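Local coordinates for spore coat polysaccharide biosynthesis protein SpsE (Bacillus subtilis, PDB 1VLI) that probably acts as a NeuB-family N-acylneuraminate-9-phosphate synthase, condensing phosphoenolpyruvate with a phosphorylated sugar, in spore coat polysaccharide synthesis, at residues P201-S207 against K294-S299. Residues are numbered along the deposited sequence; the frame is centred on the assembly and turned at random.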
ATOM      1  N   PRO A 201       6.143   8.342  17.971  1.00 65.85           N
ATOM      2  CA  PRO A 201       4.761   8.333  18.481  1.00 65.64           C
ATOM      3  C   PRO A 201       3.917   9.618  18.241  1.00 64.88           C
ATOM      4  O   PRO A 201       2.721   9.502  17.954  1.00 63.90           O
ATOM      5  CB  PRO A 201       4.949   8.114  19.993  1.00 63.97           C
ATOM      6  CG  PRO A 201       6.216   7.385  20.114  1.00 63.79           C
ATOM      7  CD  PRO A 201       7.093   7.809  18.962  1.00 65.95           C
ATOM      8  N   GLU A 202       4.532  10.804  18.386  1.00 63.26           N
ATOM      9  CA  GLU A 202       3.857  12.115  18.240  1.00 63.09           C
ATOM     10  C   GLU A 202       3.226  12.274  16.863  1.00 63.30           C
ATOM     11  O   GLU A 202       2.309  13.092  16.685  1.00 60.33           O
ATOM     12  CB  GLU A 202       4.829  13.287  18.432  1.00 61.48           C
ATOM     13  CG  GLU A 202       5.856  13.125  19.543  1.00 72.63           C
ATOM     14  CD  GLU A 202       7.089  12.344  19.109  1.00 77.20           C
ATOM     15  OE1 GLU A 202       7.743  12.756  18.127  1.00 78.75           O
ATOM     16  OE2 GLU A 202       7.415  11.327  19.763  1.00 77.38           O
ATOM     17  N   TYR A 203       3.735  11.504  15.898  1.00 62.87           N
ATOM     18  CA  TYR A 203       3.298  11.607  14.514  1.00 65.33           C
ATOM     19  C   TYR A 203       2.219  10.607  14.100  1.00 65.10           C
ATOM     20  O   TYR A 203       1.822  10.569  12.930  1.00 69.20           O
ATOM     21  CB  TYR A 203       4.494  11.550  13.557  1.00 67.59           C
ATOM     22  CG  TYR A 203       5.423  12.729  13.712  1.00 76.49           C
ATOM     23  CD1 TYR A 203       5.062  14.005  13.243  1.00 82.69           C
ATOM     24  CD2 TYR A 203       6.657  12.584  14.353  1.00 82.99           C
ATOM     25  CE1 TYR A 203       5.920  15.098  13.398  1.00 80.80           C
ATOM     26  CE2 TYR A 203       7.523  13.667  14.508  1.00 82.84           C
ATOM     27  CZ  TYR A 203       7.149  14.914  14.030  1.00 79.85           C
ATOM     28  OH  TYR A 203       8.010  15.972  14.188  1.00 81.72           O
ATOM     29  N   SER A 204       1.724   9.829  15.054  1.00 62.91           N
ATOM     30  CA  SER A 204       0.701   8.812  14.786  1.00 60.83           C
ATOM     31  C   SER A 204      -0.607   9.382  14.234  1.00 60.72           C
ATOM     32  O   SER A 204      -1.228   8.764  13.362  1.00 60.60           O
ATOM     33  CB  SER A 204       0.398   8.030  16.055  1.00 57.27           C
ATOM     34  OG  SER A 204       1.594   7.507  16.592  1.00 59.18           O
ATOM     35  N   ASN A 205      -1.019  10.538  14.763  1.00 58.20           N
ATOM     36  CA  ASN A 205      -2.332  11.117  14.516  1.00 55.56           C
ATOM     37  C   ASN A 205      -3.456  10.087  14.456  1.00 54.00           C
ATOM     38  O   ASN A 205      -4.190  10.029  13.478  1.00 56.16           O
ATOM     39  CB  ASN A 205      -2.318  11.970  13.246  1.00 49.77           C
ATOM     40  CG  ASN A 205      -1.467  13.225  13.400  1.00 62.91           C
ATOM     41  OD1 ASN A 205      -1.785  14.157  14.193  1.00 54.07           O
ATOM     42  ND2 ASN A 205      -0.383  13.270  12.638  1.00 54.80           N
ATOM     43  N   LEU A 206      -3.608   9.300  15.513  1.00 52.17           N
ATOM     44  CA  LEU A 206      -4.640   8.249  15.554  1.00 50.97           C
ATOM     45  C   LEU A 206      -6.104   8.729  15.522  1.00 51.68           C
ATOM     46  O   LEU A 206      -7.006   7.947  15.188  1.00 48.01           O
ATOM     47  CB  LEU A 206      -4.410   7.319  16.749  1.00 49.66           C
ATOM     48  CG  LEU A 206      -3.097   6.543  16.852  1.00 55.17           C
ATOM     49  CD1 LEU A 206      -3.229   5.406  17.857  1.00 56.17           C
ATOM     50  CD2 LEU A 206      -2.706   5.979  15.495  1.00 55.21           C
ATOM     51  N   SER A 207      -6.359  10.004  15.868  1.00 52.23           N
ATOM     52  CA  SER A 207      -7.729  10.520  15.755  1.00 55.43           C
ATOM     53  C   SER A 207      -8.224  10.460  14.295  1.00 56.61           C
ATOM     54  O   SER A 207      -9.409  10.589  14.031  1.00 61.05           O
ATOM     55  CB  SER A 207      -7.867  11.933  16.342  1.00 57.15           C
ATOM     56  OG  SER A 207      -6.870  12.765  15.802  1.00 60.31           O
ATOM     57  N   LYS A 294      -0.830  12.614  22.833  1.00 64.14           N
ATOM     58  CA  LYS A 294       0.373  12.491  22.034  1.00 61.37           C
ATOM     59  C   LYS A 294       0.063  11.566  20.874  1.00 59.75           C
ATOM     60  O   LYS A 294       0.440  11.855  19.752  1.00 60.33           O
ATOM     61  CB  LYS A 294       1.551  11.979  22.892  1.00 61.73           C
ATOM     62  CG  LYS A 294       2.883  11.755  22.120  1.00 66.66           C
ATOM     63  CD  LYS A 294       4.164  11.817  22.985  1.00 62.53           C
ATOM     64  CE  LYS A 294       4.345  10.600  23.932  1.00 78.44           C
ATOM     65  NZ  LYS A 294       4.738   9.300  23.270  1.00 73.81           N
ATOM     66  N   LEU A 295      -0.660  10.482  21.140  1.00 58.22           N
ATOM     67  CA  LEU A 295      -1.051   9.555  20.082  1.00 56.63           C
ATOM     68  C   LEU A 295      -2.241  10.041  19.262  1.00 57.10           C
ATOM     69  O   LEU A 295      -2.302   9.780  18.056  1.00 55.89           O
ATOM     70  CB  LEU A 295      -1.319   8.155  20.637  1.00 57.91           C
ATOM     71  CG  LEU A 295      -0.125   7.430  21.252  1.00 54.41           C
ATOM     72  CD1 LEU A 295      -0.613   6.251  22.058  1.00 50.46           C
ATOM     73  CD2 LEU A 295       0.899   7.010  20.189  1.00 56.91           C
ATOM     74  N   LEU A 296      -3.179  10.770  19.878  1.00 58.25           N
ATOM     75  CA  LEU A 296      -4.341  11.242  19.117  1.00 55.10           C
ATOM     76  C   LEU A 296      -3.956  12.198  17.989  1.00 55.90           C
ATOM     77  O   LEU A 296      -4.401  12.034  16.836  1.00 56.33           O
ATOM     78  CB  LEU A 296      -5.444  11.800  20.022  1.00 54.47           C
ATOM     79  CG  LEU A 296      -6.215  10.713  20.804  1.00 52.77           C
ATOM     80  CD1 LEU A 296      -7.188  11.300  21.821  1.00 54.39           C
ATOM     81  CD2 LEU A 296      -6.938   9.679  19.912  1.00 41.83           C
ATOM     82  N   GLY A 297      -3.073  13.138  18.296  1.00 56.23           N
ATOM     83  CA  GLY A 297      -2.751  14.210  17.358  1.00 58.86           C
ATOM     84  C   GLY A 297      -3.993  14.911  16.823  1.00 63.21           C
ATOM     85  O   GLY A 297      -4.969  15.147  17.547  1.00 64.50           O
ATOM     86  N   SER A 298      -3.958  15.223  15.535  1.00 68.09           N
ATOM     87  CA  SER A 298      -5.036  15.933  14.853  1.00 70.50           C
ATOM     88  C   SER A 298      -5.849  15.002  13.928  1.00 72.65           C
ATOM     89  O   SER A 298      -5.275  14.155  13.211  1.00 73.99           O
ATOM     90  CB  SER A 298      -4.431  17.080  14.036  1.00 69.87           C
ATOM     91  OG  SER A 298      -5.434  17.802  13.348  1.00 77.34           O
ATOM     92  N   SER A 299      -7.176  15.172  13.949  1.00 72.43           N
ATOM     93  CA  SER A 299      -8.099  14.460  13.034  1.00 72.60           C
ATOM     94  C   SER A 299      -8.113  14.998  11.599  1.00 72.59           C
ATOM     95  O   SER A 299      -8.726  14.394  10.722  1.00 70.73           O
ATOM     96  CB  SER A 299      -9.539  14.420  13.590  1.00 72.26           C
ATOM     97  OG  SER A 299     -10.066  15.722  13.854  1.00 72.15           O
TER
HETATM   98  O   HOH W   1      -0.123  11.910  16.940  1.00 55.69           O
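L206 and S207 direct successive backbone N-H groups at the last carbonyls of the short helix 293-296. L206 N bonds L295 O at 2.9 Å, in the plane of that carbonyl with an N-H...O angle of 164°; S207 N bonds L296 O at 3.0 Å, also in plane, and here on a lone pair. A water accepts a hydrogen bond from N205 N; the same water lies 2.9 Å from K294 O and also reaches E202 O, so 205-207 reaches L295 O and L296 O directly and K294 O through the water. The helix ends at L296, and G297 leaves helical phi/psi with positive phi, which turns the chain; its missing side chain leaves room for N205 OD1, 3.3 Å from G297 CA. In the NeuB TIM barrel, this joins the loop between strand 188-193 and helix 208-215 to the segment following the long helix 266-285, about 14 Å from the zinc ion, measured from the S204 side chain. Among the side chains, N205 has CG anti to its carbonyl carbon (chi1 -68°), which carries OD1 across to S298 N; that bond is 2.8 Å long, in the amide plane and on a lone pair. With an alanine here, S298 N would probably lose this acceptor and the chain beyond G297 would be freer to shift. S207 OG gives L296 O a second bond, 2.8 Å long but from 50° above the carbonyl plane, unlike the in-plane S207 N. L295 CD2 packs against S204 OG and P201 CB, while A236 of helix 232-239 touches both L295 and L206. K294 bends at chi3 and chi4, bringing NZ to 3.5 Å from P201 CB, and its aliphatic chain runs alongside that of E202.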